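Local coordinates for Serine/threonine/tyrosine-interacting protein (Homo sapiens, PDB 2R0B), which anchors ERK1 and ERK2 in the nucleus as a catalytically inactive phosphatase and keeps FBXW7 from assembling into its SCF ubiquitin ligase, at residues A[27-32]-A[92-97]; A[37-42]-A[47-52]; A[60-65]-A[105-110]; A[111-116]-A[121-126]. All blocks are in the same frame, centred on the assembly; numbering follows the deposited sequence.

Following the chain from the N terminus, contact 1 opens first: residues 27-32, most of a short helix and the residue after it, meet 92-97 on a strand inside the sheet, closing a long loop of the phosphatase-like domain. Contact 2 is nested within that loop and folds 47-52 back over strand 36-41, the neighbour of strand 93-96. Contact 3 crosses contact 1. It starts at 60-65, inside the loop on the edge strand 58-63, and finishes at 105-110, beyond it, tying the sheet to helix 103-116. Contact 4 follows the other three in series and joins the later part of that helix, 111-116, to the next helix at 121-126.

Contact 1: residues A[27-32]-A[92-97]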
loop_
_atom_site.group_PDB
_atom_site.type_symbol
_atom_site.label_atom_id
_atom_site.label_comp_id
_atom_site.label_asym_id
_atom_site.label_seq_id
_atom_site.Cartn_x
_atom_site.Cartn_y
_atom_site.Cartn_z
ATOM N N PRO A 27 5.488 10.495 -16.153
ATOM C CA PRO A 27 4.543 11.606 -16.344
ATOM C C PRO A 27 3.282 11.503 -15.472
ATOM O O PRO A 27 2.839 12.512 -14.916
ATOM C CB PRO A 27 4.157 11.475 -17.822
ATOM C CG PRO A 27 5.363 10.914 -18.451
ATOM C CD PRO A 27 5.890 9.907 -17.451
ATOM N N VAL A 28 2.725 10.298 -15.347
ATOM C CA VAL A 28 1.509 10.079 -14.543
ATOM C C VAL A 28 1.803 10.322 -13.069
ATOM O O VAL A 28 1.057 11.032 -12.397
ATOM C CB VAL A 28 0.917 8.670 -14.782
ATOM C CG1 VAL A 28 -0.231 8.387 -13.845
ATOM C CG2 VAL A 28 0.452 8.540 -16.240
ATOM N N LEU A 29 2.932 9.791 -12.602
ATOM C CA LEU A 29 3.352 9.983 -11.231
ATOM C C LEU A 29 3.583 11.454 -10.904
ATOM O O LEU A 29 3.120 11.930 -9.870
ATOM C CB LEU A 29 4.596 9.134 -10.913
ATOM C CG LEU A 29 4.365 7.624 -11.067
ATOM C CD1 LEU A 29 5.725 6.945 -11.082
ATOM C CD2 LEU A 29 3.506 7.026 -9.971
ATOM N N GLN A 30 4.219 12.186 -11.814
ATOM C CA GLN A 30 4.548 13.586 -11.537
ATOM C C GLN A 30 3.292 14.435 -11.590
ATOM O O GLN A 30 3.128 15.311 -10.748
ATOM C CB GLN A 30 5.644 14.088 -12.490
ATOM C CG GLN A 30 6.928 13.265 -12.321
ATOM C CD GLN A 30 8.127 13.789 -13.078
ATOM O OE1 GLN A 30 8.039 14.150 -14.262
ATOM N NE2 GLN A 30 9.285 13.791 -12.402
ATOM N N LYS A 31 2.390 14.140 -12.538
ATOM C CA LYS A 31 1.113 14.869 -12.666
ATOM C C LYS A 31 0.258 14.774 -11.409
ATOM O O LYS A 31 -0.443 15.724 -11.066
ATOM C CB LYS A 31 0.314 14.379 -13.881
ATOM C CG LYS A 31 -1.098 14.977 -14.046
ATOM C CD LYS A 31 -1.753 14.475 -15.334
ATOM C CE LYS A 31 -1.970 12.959 -15.292
ATOM N NZ LYS A 31 -2.173 12.363 -16.644
ATOM N N HIS A 32 0.321 13.629 -10.727
ATOM C CA HIS A 32 -0.420 13.447 -9.478
ATOM C C HIS A 32 0.358 13.847 -8.205
ATOM O O HIS A 32 -0.155 13.695 -7.091
ATOM C CB HIS A 32 -0.936 12.005 -9.384
ATOM C CG HIS A 32 -2.096 11.718 -10.290
ATOM N ND1 HIS A 32 -1.962 11.056 -11.492
ATOM C CD2 HIS A 32 -3.414 12.011 -10.166
ATOM C CE1 HIS A 32 -3.149 10.937 -12.065
ATOM N NE2 HIS A 32 -4.044 11.521 -11.288
ATOM N N LYS A 92 2.596 12.922 -1.541
ATOM C CA LYS A 92 1.584 11.911 -1.878
ATOM C C LYS A 92 2.257 10.559 -2.047
ATOM O O LYS A 92 3.412 10.478 -2.462
ATOM C CB LYS A 92 0.770 12.322 -3.105
ATOM C CG LYS A 92 0.084 13.674 -2.916
ATOM C CD LYS A 92 -1.043 13.901 -3.865
ATOM C CE LYS A 92 -1.508 15.359 -3.767
ATOM N NZ LYS A 92 -0.538 16.322 -4.371
ATOM N N VAL A 93 1.527 9.505 -1.694
ATOM C CA VAL A 93 2.111 8.168 -1.568
ATOM C C VAL A 93 1.426 7.184 -2.522
ATOM O O VAL A 93 0.186 7.075 -2.575
ATOM C CB VAL A 93 1.985 7.635 -0.131
ATOM C CG1 VAL A 93 2.635 6.268 -0.009
ATOM C CG2 VAL A 93 2.592 8.618 0.902
ATOM N N LEU A 94 2.239 6.463 -3.285
ATOM C CA LEU A 94 1.722 5.333 -4.048
ATOM C C LEU A 94 2.134 4.056 -3.311
ATOM O O LEU A 94 3.322 3.866 -3.021
ATOM C CB LEU A 94 2.288 5.319 -5.476
ATOM C CG LEU A 94 2.113 4.000 -6.259
ATOM C CD1 LEU A 94 0.628 3.612 -6.431
ATOM C CD2 LEU A 94 2.823 4.103 -7.618
ATOM N N VAL A 95 1.165 3.206 -2.976
ATOM C CA VAL A 95 1.467 1.873 -2.440
ATOM C C VAL A 95 1.187 0.850 -3.545
ATOM O O VAL A 95 0.080 0.793 -4.074
ATOM C CB VAL A 95 0.579 1.516 -1.241
ATOM C CG1 VAL A 95 0.988 0.123 -0.699
ATOM C CG2 VAL A 95 0.675 2.590 -0.167
ATOM N N HIS A 96 2.191 0.054 -3.908
ATOM C CA HIS A 96 1.996 -0.932 -4.950
ATOM C C HIS A 96 2.580 -2.276 -4.555
ATOM O O HIS A 96 3.526 -2.350 -3.752
ATOM C CB HIS A 96 2.523 -0.437 -6.324
ATOM C CG HIS A 96 4.009 -0.547 -6.494
ATOM N ND1 HIS A 96 4.646 -1.757 -6.703
ATOM C CD2 HIS A 96 4.982 0.399 -6.482
ATOM C CE1 HIS A 96 5.947 -1.544 -6.815
ATOM N NE2 HIS A 96 6.174 -0.250 -6.692
ATOM N N GLY A 97 1.981 -3.337 -5.100
ATOM C CA GLY A 97 2.507 -4.672 -4.936
ATOM C C GLY A 97 2.820 -5.196 -6.325
ATOM O O GLY A 97 3.404 -4.488 -7.154
#
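His-32 and Lys-92 meet through backbone on one side and side chain on the other. The aliphatic part of Lys-92 reaches out to the carbonyl at the end of the short helix, with its CD 3.4 Å from His-32 O. No hydrogen bond forms here, Lys-92 NZ staying 3.8 Å from the same His-32 O. A lysine suits such a partly exposed margin, since its methylenes can cover backbone while its charge can stay near water.

The imidazole of His-32 turns back on its own helix. His-32 ND1 donates to Val-28 O at 3.2 Å, from above the carbonyl plane, while His-32 N reaches Val-28 O from the other face, also at 3.2 Å. Two donors from one residue thus grip one carbonyl, and the ND1 bond restrains the rotation of the ring, which also meets Phe-14 of strand 13-16.

Deeper in, Leu-29 and Leu-94 cross at about a right angle, methyl to methyl, with Leu-29 CD2 3.8 Å from Leu-94 CD2. The side chain of Leu-94 sets out toward the helix, and with CG opposite the backbone N (chi1 165°) it carries CD2 there. Leu-29 also rests on Phe-53, part of the Phe-Gln-Gln motif that interacts with FBXW7.

Strand 93-96 runs into the sequence HGNAGISR, where Gly-97 stands at the place of the nucleophilic cysteine of active relatives. No hydrogen bond links the two segments: one methyl contact joins buried leucines, and lysine methylenes lie along a carbonyl at the margin, a small contact without directional bonds.

Contact 2: residues A[37-42]-A[47-52]; sequences IICIRQ and NFIKPN
Arg-41 and Ile-49 slide past each other in opposite directions where the loop following strand 36-41 folds back over this parallel strand of the dual-specificity phosphatase sheet. Their closest side-chain approach puts Arg-41 CB 3.7 Å from Ile-49 CG2, and Arg-41 CG passes 3.5 Å from Ile-49 O. Arginine fits here because its methylenes cover the isoleucine while its charged end continues past it to polar partners.

The other half of the contact belongs to Cys-39. Its sulfur lies over the loop backbone, with Cys-39 SG 3.9 Å from Lys-50 CA, and it also touches the methyl Ile-49 CG2 at 4.0 Å. The ring of Pro-51 borders the same sulfur. A small thiol, which seldom needs a polar partner, suits this close approach, and the CB of Lys-50 points away from the strand. Beneath, Cys-39 and Ile-49 both pack on His-96 of the adjoining strand 93-96.

Further out, the CG of Arg-41 sits between the backbone N and the carbonyl carbon (chi1 82°), and the chain bends at chi2. Arg-41 NH2 is hydrogen-bonded to Asn-43 OD1, which helps to hold the guanidinium, while Asp-63 gives NH2 a long, weak ion pair. A water bridges Arg-41 NE to Ile-49 O. A leucine in place of Arg-41 would probably leave Asn-43 and this water without their donor and the loop carbonyl without its link to the strand. The water sits in the guanidinium plane, at its edge, accepting from Arg-41 NE at 2.6 Å and donating to Ile-49 O at 2.8 Å.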
loop_
_atom_site.group_PDB
_atom_site.type_symbol
_atom_site.label_atom_id
_atom_site.label_comp_id
_atom_site.label_asym_id
_atom_site.label_seq_id
_atom_site.Cartn_x
_atom_site.Cartn_y
_atom_site.Cartn_z
ATOM N N ILE A 37 6.926 6.187 -2.480
ATOM C CA ILE A 37 6.375 4.932 -2.998
ATOM C C ILE A 37 6.712 3.768 -2.056
ATOM O O ILE A 37 7.870 3.607 -1.660
ATOM C CB ILE A 37 6.947 4.626 -4.407
ATOM C CG1 ILE A 37 6.619 5.773 -5.382
ATOM C CG2 ILE A 37 6.450 3.261 -4.921
ATOM C CD1 ILE A 37 7.232 5.610 -6.768
ATOM N N ILE A 38 5.701 3.032 -1.624
ATOM C CA ILE A 38 5.927 1.770 -0.895
ATOM C C ILE A 38 5.884 0.688 -1.976
ATOM O O ILE A 38 4.856 0.478 -2.609
ATOM C CB ILE A 38 4.891 1.499 0.214
ATOM C CG1 ILE A 38 4.903 2.619 1.255
ATOM C CG2 ILE A 38 5.207 0.147 0.912
ATOM C CD1 ILE A 38 3.899 2.424 2.396
ATOM N N CYS A 39 7.016 0.023 -2.181
ATOM C CA CYS A 39 7.170 -0.980 -3.254
ATOM C C CYS A 39 7.256 -2.365 -2.593
ATOM O O CYS A 39 8.257 -2.659 -1.924
ATOM C CB CYS A 39 8.446 -0.637 -4.036
ATOM S SG CYS A 39 9.089 -1.949 -5.134
ATOM N N ILE A 40 6.197 -3.176 -2.716
ATOM C CA ILE A 40 6.088 -4.436 -1.983
ATOM C C ILE A 40 6.255 -5.596 -2.964
ATOM O O ILE A 40 5.578 -5.634 -3.985
ATOM C CB ILE A 40 4.708 -4.601 -1.311
ATOM C CG1 ILE A 40 4.460 -3.507 -0.265
ATOM C CG2 ILE A 40 4.576 -6.025 -0.690
ATOM C CD1 ILE A 40 2.964 -3.175 -0.078
ATOM N N ARG A 41 7.124 -6.543 -2.635
ATOM C CA ARG A 41 7.385 -7.693 -3.500
ATOM C C ARG A 41 8.173 -8.755 -2.732
ATOM O O ARG A 41 8.780 -8.439 -1.702
ATOM C CB ARG A 41 8.146 -7.237 -4.756
ATOM C CG ARG A 41 9.671 -7.059 -4.634
ATOM C CD ARG A 41 10.169 -6.086 -3.559
ATOM N NE ARG A 41 11.628 -6.084 -3.535
ATOM C CZ ARG A 41 12.379 -6.926 -2.835
ATOM N NH1 ARG A 41 13.705 -6.849 -2.934
ATOM N NH2 ARG A 41 11.821 -7.842 -2.040
ATOM N N GLN A 42 8.131 -10.005 -3.210
ATOM C CA GLN A 42 9.027 -11.065 -2.730
ATOM C C GLN A 42 10.365 -10.860 -3.388
ATOM O O GLN A 42 10.445 -10.300 -4.470
ATOM C CB GLN A 42 8.564 -12.450 -3.208
ATOM C CG GLN A 42 7.219 -12.937 -2.785
ATOM C CD GLN A 42 7.007 -14.381 -3.240
ATOM O OE1 GLN A 42 6.325 -14.639 -4.229
ATOM N NE2 GLN A 42 7.633 -15.319 -2.535
ATOM N N ASN A 47 13.190 -8.910 -9.873
ATOM C CA ASN A 47 13.554 -8.651 -11.283
ATOM C C ASN A 47 12.592 -7.715 -12.016
ATOM O O ASN A 47 13.003 -6.989 -12.925
ATOM C CB ASN A 47 13.742 -9.952 -12.101
ATOM C CG ASN A 47 12.543 -10.922 -12.014
ATOM O OD1 ASN A 47 11.831 -10.987 -11.000
ATOM N ND2 ASN A 47 12.347 -11.715 -13.076
ATOM N N PHE A 48 11.308 -7.742 -11.660
ATOM C CA PHE A 48 10.352 -6.881 -12.347
ATOM C C PHE A 48 9.616 -5.900 -11.432
ATOM O O PHE A 48 8.955 -4.990 -11.925
ATOM C CB PHE A 48 9.367 -7.681 -13.216
ATOM C CG PHE A 48 8.396 -8.536 -12.437
ATOM C CD1 PHE A 48 7.088 -8.141 -12.277
ATOM C CD2 PHE A 48 8.775 -9.768 -11.933
ATOM C CE1 PHE A 48 6.163 -8.922 -11.619
ATOM C CE2 PHE A 48 7.855 -10.577 -11.248
ATOM C CZ PHE A 48 6.537 -10.151 -11.080
ATOM N N ILE A 49 9.740 -6.083 -10.114
ATOM C CA ILE A 49 9.125 -5.173 -9.152
ATOM C C ILE A 49 10.229 -4.555 -8.284
ATOM O O ILE A 49 10.791 -5.208 -7.393
ATOM C CB ILE A 49 8.073 -5.832 -8.254
ATOM C CG1 ILE A 49 7.015 -6.573 -9.057
ATOM C CG2 ILE A 49 7.352 -4.761 -7.396
ATOM C CD1 ILE A 49 6.077 -7.359 -8.182
ATOM N N LYS A 50 10.511 -3.292 -8.546
ATOM C CA LYS A 50 11.659 -2.622 -7.953
ATOM C C LYS A 50 11.541 -1.100 -8.081
ATOM O O LYS A 50 10.738 -0.603 -8.871
ATOM C CB LYS A 50 12.933 -3.106 -8.655
ATOM C CG LYS A 50 13.147 -2.468 -10.020
ATOM C CD LYS A 50 14.396 -2.998 -10.691
ATOM C CE LYS A 50 14.087 -4.116 -11.654
ATOM N NZ LYS A 50 13.593 -3.602 -12.986
ATOM N N PRO A 51 12.319 -0.349 -7.293
ATOM C CA PRO A 51 12.320 1.111 -7.490
ATOM C C PRO A 51 12.878 1.481 -8.858
ATOM O O PRO A 51 13.976 1.025 -9.229
ATOM C CB PRO A 51 13.243 1.606 -6.379
ATOM C CG PRO A 51 13.188 0.560 -5.362
ATOM C CD PRO A 51 13.142 -0.723 -6.127
ATOM N N ASN A 52 12.114 2.254 -9.625
ATOM C CA ASN A 52 12.559 2.656 -10.961
ATOM C C ASN A 52 13.069 4.073 -11.103
ATOM O O ASN A 52 13.591 4.449 -12.168
ATOM C CB ASN A 52 11.470 2.385 -12.002
ATOM C CG ASN A 52 11.158 0.917 -12.140
ATOM O OD1 ASN A 52 12.040 0.106 -12.466
ATOM N ND2 ASN A 52 9.905 0.564 -11.923
HETATM O O HOH W 1 12.694 -4.744 -5.426
#

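Contact 3: residues A[60-65]-A[105-110]; sequences LVLDIA and AAFVIA
Leu-62 and Ile-64 both point from the edge strand 58-63 and its continuation toward Phe-107 of helix 103-116, the aromatic side chain coming to meet them from the opposite direction. One contact is a CH-pi interaction: Leu-62 CD1 stands over a face of the ring, 4.2 Å from the centroid of Phe-107 and 21° off the ring normal. It is displaced toward the rim, so its nearest ring atom is Phe-107 CZ, 3.9 Å from Leu-62 CD1. Leucine suits the position because its fork projects a methyl well beyond the strand; CG lies on the far side from the carbonyl carbon (chi1 -61°).

The second contact is plain apolar packing, and it is tight. Ile-64 CD1 comes within 3.3 Å of Phe-107 CE2, and its approach is oblique to the ring. The long branch of the isoleucine thus closes in on the outer end of the aromatic side chain.

Beyond the pair, the ring of Phe-107 meets Phe-76 of helix 76-88 edge-to-face and rests on Ile-40 of the next strand. Replacing Phe-107 by an alanine would probably open a gap beneath Leu-62 and Ile-64 and leave Phe-76 without its aromatic partner.

Polar bonding is confined to the surroundings: Ile-64 O accepts from Arg-103 NH1, the arginine that ends the HGNAGISR signature loop. The contact itself has no hydrogen bond and all three residues are buried, so helix and sheet edge are held by the fit of methyls on one aromatic ring and by exclusion of water.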
loop_
_atom_site.group_PDB
_atom_site.type_symbol
_atom_site.label_atom_id
_atom_site.label_comp_id
_atom_site.label_asym_id
_atom_site.label_seq_id
_atom_site.Cartn_x
_atom_site.Cartn_y
_atom_site.Cartn_z
ATOM N N LEU A 60 10.032 2.935 0.099
ATOM C CA LEU A 60 10.070 1.972 1.180
ATOM C C LEU A 60 9.838 0.608 0.553
ATOM O O LEU A 60 8.749 0.333 0.045
ATOM C CB LEU A 60 9.005 2.287 2.241
ATOM C CG LEU A 60 8.923 1.334 3.423
ATOM C CD1 LEU A 60 10.235 1.394 4.179
ATOM C CD2 LEU A 60 7.797 1.709 4.400
ATOM N N VAL A 61 10.870 -0.235 0.534
ATOM C CA VAL A 61 10.778 -1.558 -0.125
ATOM C C VAL A 61 10.561 -2.640 0.924
ATOM O O VAL A 61 11.346 -2.767 1.870
ATOM C CB VAL A 61 12.044 -1.869 -0.969
ATOM C CG1 VAL A 61 11.972 -3.272 -1.569
ATOM C CG2 VAL A 61 12.247 -0.832 -2.052
ATOM N N LEU A 62 9.495 -3.423 0.746
ATOM C CA LEU A 62 9.104 -4.435 1.728
ATOM C C LEU A 62 9.118 -5.803 1.077
ATOM O O LEU A 62 8.341 -6.081 0.155
ATOM C CB LEU A 62 7.702 -4.163 2.310
ATOM C CG LEU A 62 7.466 -2.853 3.065
ATOM C CD1 LEU A 62 6.003 -2.700 3.504
ATOM C CD2 LEU A 62 8.403 -2.678 4.259
ATOM N N ASP A 63 10.019 -6.639 1.564
ATOM C CA ASP A 63 10.130 -8.021 1.104
ATOM C C ASP A 63 9.041 -8.849 1.801
ATOM O O ASP A 63 9.186 -9.275 2.962
ATOM C CB ASP A 63 11.546 -8.515 1.400
ATOM C CG ASP A 63 11.710 -10.008 1.220
ATOM O OD1 ASP A 63 10.913 -10.618 0.479
ATOM O OD2 ASP A 63 12.668 -10.585 1.810
ATOM N N ILE A 64 7.933 -9.058 1.089
ATOM C CA ILE A 64 6.743 -9.719 1.660
ATOM C C ILE A 64 6.172 -10.707 0.652
ATOM O O ILE A 64 5.986 -10.344 -0.512
ATOM C CB ILE A 64 5.621 -8.674 1.994
ATOM C CG1 ILE A 64 6.085 -7.729 3.119
ATOM C CG2 ILE A 64 4.295 -9.399 2.366
ATOM C CD1 ILE A 64 5.202 -6.561 3.432
ATOM N N ALA A 65 5.906 -11.941 1.089
ATOM C CA ALA A 65 5.185 -12.929 0.269
ATOM C C ALA A 65 3.674 -12.806 0.417
ATOM O O ALA A 65 3.174 -12.496 1.513
ATOM C CB ALA A 65 5.614 -14.319 0.652
ATOM N N ALA A 105 -3.048 -3.971 -0.864
ATOM C CA ALA A 105 -4.354 -3.593 -0.332
ATOM C C ALA A 105 -4.356 -3.679 1.184
ATOM O O ALA A 105 -4.887 -2.790 1.845
ATOM C CB ALA A 105 -5.464 -4.469 -0.898
ATOM N N ALA A 106 -3.762 -4.737 1.749
ATOM C CA ALA A 106 -3.757 -4.862 3.210
ATOM C C ALA A 106 -3.051 -3.675 3.891
ATOM O O ALA A 106 -3.515 -3.160 4.916
ATOM C CB ALA A 106 -3.136 -6.194 3.655
ATOM N N PHE A 107 -1.919 -3.238 3.339
ATOM C CA PHE A 107 -1.207 -2.097 3.891
ATOM C C PHE A 107 -2.026 -0.790 3.810
ATOM O O PHE A 107 -1.977 0.027 4.736
ATOM C CB PHE A 107 0.192 -1.964 3.254
ATOM C CG PHE A 107 1.208 -2.853 3.904
ATOM C CD1 PHE A 107 1.800 -2.476 5.111
ATOM C CD2 PHE A 107 1.492 -4.118 3.371
ATOM C CE1 PHE A 107 2.715 -3.324 5.740
ATOM C CE2 PHE A 107 2.388 -4.972 4.002
ATOM C CZ PHE A 107 3.006 -4.569 5.186
ATOM N N VAL A 108 -2.824 -0.636 2.746
ATOM C CA VAL A 108 -3.638 0.592 2.617
ATOM C C VAL A 108 -4.791 0.526 3.620
ATOM O O VAL A 108 -5.173 1.546 4.241
ATOM C CB VAL A 108 -4.114 0.796 1.158
ATOM C CG1 VAL A 108 -5.273 1.780 1.088
ATOM C CG2 VAL A 108 -2.927 1.274 0.257
ATOM N N ILE A 109 -5.322 -0.683 3.806
ATOM C CA ILE A 109 -6.417 -0.901 4.772
ATOM C C ILE A 109 -5.945 -0.636 6.197
ATOM O O ILE A 109 -6.675 -0.064 6.995
ATOM C CB ILE A 109 -7.096 -2.291 4.591
ATOM C CG1 ILE A 109 -7.922 -2.269 3.276
ATOM C CG2 ILE A 109 -7.968 -2.665 5.842
ATOM C CD1 ILE A 109 -8.251 -3.637 2.631
ATOM N N ALA A 110 -4.727 -1.052 6.528
ATOM C CA ALA A 110 -4.230 -0.833 7.880
ATOM C C ALA A 110 -4.162 0.661 8.187
ATOM O O ALA A 110 -4.562 1.097 9.266
ATOM C CB ALA A 110 -2.853 -1.463 8.042
#

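Contact 4: residues A[111-116]-A[121-126]. With SO4 (sulfate ion), chain C.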
loop_
_atom_site.group_PDB
_atom_site.type_symbol
_atom_site.label_atom_id
_atom_site.label_comp_id
_atom_site.label_asym_id
_atom_site.label_seq_id
_atom_site.Cartn_x
_atom_site.Cartn_y
_atom_site.Cartn_z
ATOM N N TYR A 111 -3.671 1.427 7.210
ATOM C CA TYR A 111 -3.552 2.865 7.347
ATOM C C TYR A 111 -4.941 3.459 7.565
ATOM O O TYR A 111 -5.121 4.308 8.441
ATOM C CB TYR A 111 -2.844 3.498 6.128
ATOM C CG TYR A 111 -2.760 4.995 6.268
ATOM C CD1 TYR A 111 -1.766 5.596 7.055
ATOM C CD2 TYR A 111 -3.742 5.806 5.709
ATOM C CE1 TYR A 111 -1.719 6.981 7.219
ATOM C CE2 TYR A 111 -3.712 7.186 5.875
ATOM C CZ TYR A 111 -2.704 7.761 6.616
ATOM O OH TYR A 111 -2.743 9.124 6.773
ATOM N N ILE A 112 -5.917 2.990 6.789
ATOM C CA ILE A 112 -7.286 3.555 6.859
ATOM C C ILE A 112 -7.976 3.222 8.174
ATOM O O ILE A 112 -8.596 4.096 8.808
ATOM C CB ILE A 112 -8.157 3.079 5.685
ATOM C CG1 ILE A 112 -7.671 3.715 4.402
ATOM C CG2 ILE A 112 -9.680 3.401 5.958
ATOM C CD1 ILE A 112 -8.223 3.060 3.143
ATOM N N MET A 113 -7.826 1.975 8.623
ATOM C CA MET A 113 -8.400 1.558 9.904
ATOM C C MET A 113 -7.928 2.418 11.079
ATOM O O MET A 113 -8.746 2.949 11.860
ATOM C CB MET A 113 -8.086 0.071 10.172
ATOM C CG MET A 113 -8.840 -0.896 9.243
ATOM S SD MET A 113 -8.341 -2.626 9.464
ATOM C CE MET A 113 -8.734 -2.861 11.222
ATOM N N GLU A 114 -6.610 2.567 11.203
ATOM C CA GLU A 114 -6.054 3.315 12.309
ATOM C C GLU A 114 -6.335 4.812 12.241
ATOM O O GLU A 114 -6.663 5.436 13.257
ATOM C CB GLU A 114 -4.557 3.077 12.406
ATOM C CG GLU A 114 -4.002 3.649 13.676
ATOM C CD GLU A 114 -2.634 3.148 14.012
ATOM O OE1 GLU A 114 -1.950 2.543 13.139
ATOM O OE2 GLU A 114 -2.243 3.381 15.178
ATOM N N THR A 115 -6.175 5.384 11.051
ATOM C CA THR A 115 -6.251 6.840 10.873
ATOM C C THR A 115 -7.692 7.342 10.926
ATOM O O THR A 115 -7.984 8.386 11.548
ATOM C CB THR A 115 -5.547 7.239 9.562
ATOM O OG1 THR A 115 -4.195 6.760 9.603
ATOM C CG2 THR A 115 -5.515 8.782 9.369
ATOM N N PHE A 116 -8.595 6.588 10.307
ATOM C CA PHE A 116 -9.992 7.023 10.166
ATOM C C PHE A 116 -10.952 6.303 11.095
ATOM O O PHE A 116 -12.166 6.526 11.036
ATOM C CB PHE A 116 -10.445 6.891 8.706
ATOM C CG PHE A 116 -9.754 7.845 7.778
ATOM C CD1 PHE A 116 -10.354 9.053 7.433
ATOM C CD2 PHE A 116 -8.479 7.576 7.284
ATOM C CE1 PHE A 116 -9.717 9.947 6.590
ATOM C CE2 PHE A 116 -7.817 8.493 6.463
ATOM C CZ PHE A 116 -8.439 9.670 6.103
ATOM N N ARG A 121 -14.151 -4.571 8.146
ATOM C CA ARG A 121 -15.172 -4.733 7.130
ATOM C C ARG A 121 -15.519 -3.428 6.407
ATOM O O ARG A 121 -15.751 -3.421 5.204
ATOM C CB ARG A 121 -16.420 -5.373 7.727
ATOM C CG ARG A 121 -17.197 -4.509 8.675
ATOM C CD ARG A 121 -18.330 -5.298 9.284
ATOM N NE ARG A 121 -17.859 -6.470 10.026
ATOM C CZ ARG A 121 -18.650 -7.236 10.773
ATOM N NH1 ARG A 121 -19.945 -6.946 10.874
ATOM N NH2 ARG A 121 -18.154 -8.285 11.420
ATOM N N ASP A 122 -15.542 -2.328 7.153
ATOM C CA ASP A 122 -15.898 -1.026 6.584
ATOM C C ASP A 122 -14.754 -0.411 5.774
ATOM O O ASP A 122 -14.980 0.222 4.734
ATOM C CB ASP A 122 -16.348 -0.102 7.707
ATOM C CG ASP A 122 -17.575 -0.647 8.413
ATOM O OD1 ASP A 122 -18.552 -0.971 7.706
ATOM O OD2 ASP A 122 -17.544 -0.791 9.658
ATOM N N ALA A 123 -13.524 -0.588 6.259
ATOM C CA ALA A 123 -12.347 -0.152 5.509
ATOM C C ALA A 123 -12.184 -0.989 4.242
ATOM O O ALA A 123 -11.901 -0.444 3.178
ATOM C CB ALA A 123 -11.079 -0.236 6.396
ATOM N N PHE A 124 -12.413 -2.296 4.338
ATOM C CA PHE A 124 -12.318 -3.143 3.156
ATOM C C PHE A 124 -13.360 -2.690 2.114
ATOM O O PHE A 124 -13.045 -2.481 0.954
ATOM C CB PHE A 124 -12.462 -4.629 3.488
ATOM C CG PHE A 124 -12.635 -5.494 2.264
ATOM C CD1 PHE A 124 -11.518 -5.949 1.560
ATOM C CD2 PHE A 124 -13.906 -5.797 1.784
ATOM C CE1 PHE A 124 -11.660 -6.714 0.402
ATOM C CE2 PHE A 124 -14.060 -6.593 0.631
ATOM C CZ PHE A 124 -12.944 -7.039 -0.063
ATOM N N ALA A 125 -14.597 -2.484 2.548
ATOM C CA ALA A 125 -15.649 -2.029 1.624
ATOM C C ALA A 125 -15.333 -0.680 0.952
ATOM O O ALA A 125 -15.601 -0.472 -0.239
ATOM C CB ALA A 125 -17.007 -1.989 2.355
ATOM N N TYR A 126 -14.751 0.228 1.723
ATOM C CA TYR A 126 -14.415 1.562 1.251
ATOM C C TYR A 126 -13.382 1.445 0.129
ATOM O O TYR A 126 -13.485 2.088 -0.925
ATOM C CB TYR A 126 -13.885 2.413 2.425
ATOM C CG TYR A 126 -13.371 3.726 1.959
ATOM C CD1 TYR A 126 -14.190 4.849 1.969
ATOM C CD2 TYR A 126 -12.068 3.852 1.449
ATOM C CE1 TYR A 126 -13.724 6.068 1.514
ATOM C CE2 TYR A 126 -11.592 5.069 0.980
ATOM C CZ TYR A 126 -12.412 6.167 1.016
ATOM O OH TYR A 126 -11.950 7.369 0.536
HETATM S S SO4 C . -14.596 -6.727 11.825
HETATM O O1 SO4 C . -15.179 -6.074 13.014
HETATM O O2 SO4 C . -13.184 -6.863 12.167
HETATM O O3 SO4 C . -15.258 -8.002 11.609
HETATM O O4 SO4 C . -14.816 -5.825 10.705
#
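Two consecutive helices of the phosphatase-like domain, 103-116 and 120-130, pack through Ile-112, Met-113 and Ala-123, on the two sides of the short turn that joins them. Their local axes approach to 9.4 Å, with directions 118° apart. Ala-123 suits the place where the backbones come nearest: its single methyl fits against both partners, with Ala-123 CB 3.7 Å from Met-113 CG and 3.9 Å from Ile-112 CG2. The methionine runs on, bent at chi3, toward helix 138-152, where it touches Leu-144.

Ile-112 divides its branches. CG2 takes the alanine, while CD1 reaches Tyr-126 one turn further along and comes 4.3 Å from Tyr-126 CD2, oblique to the ring. The phenol of Tyr-126 is anchored elsewhere: its OH is hydrogen-bonded to Ile-9 O on strand 7-10.

At the start of helix 120-130, Arg-121 holds a sulfate, probably from the crystallisation liquor, which Gln-145 NE2 also binds. The positive end of the helix is likely to help attract the anion. Arg-121 N donates to sulfate O4 at 2.9 Å, nearly straight at 164°, and the side chain curls round so that Arg-121 NH2 reaches sulfate O3, also at 2.9 Å.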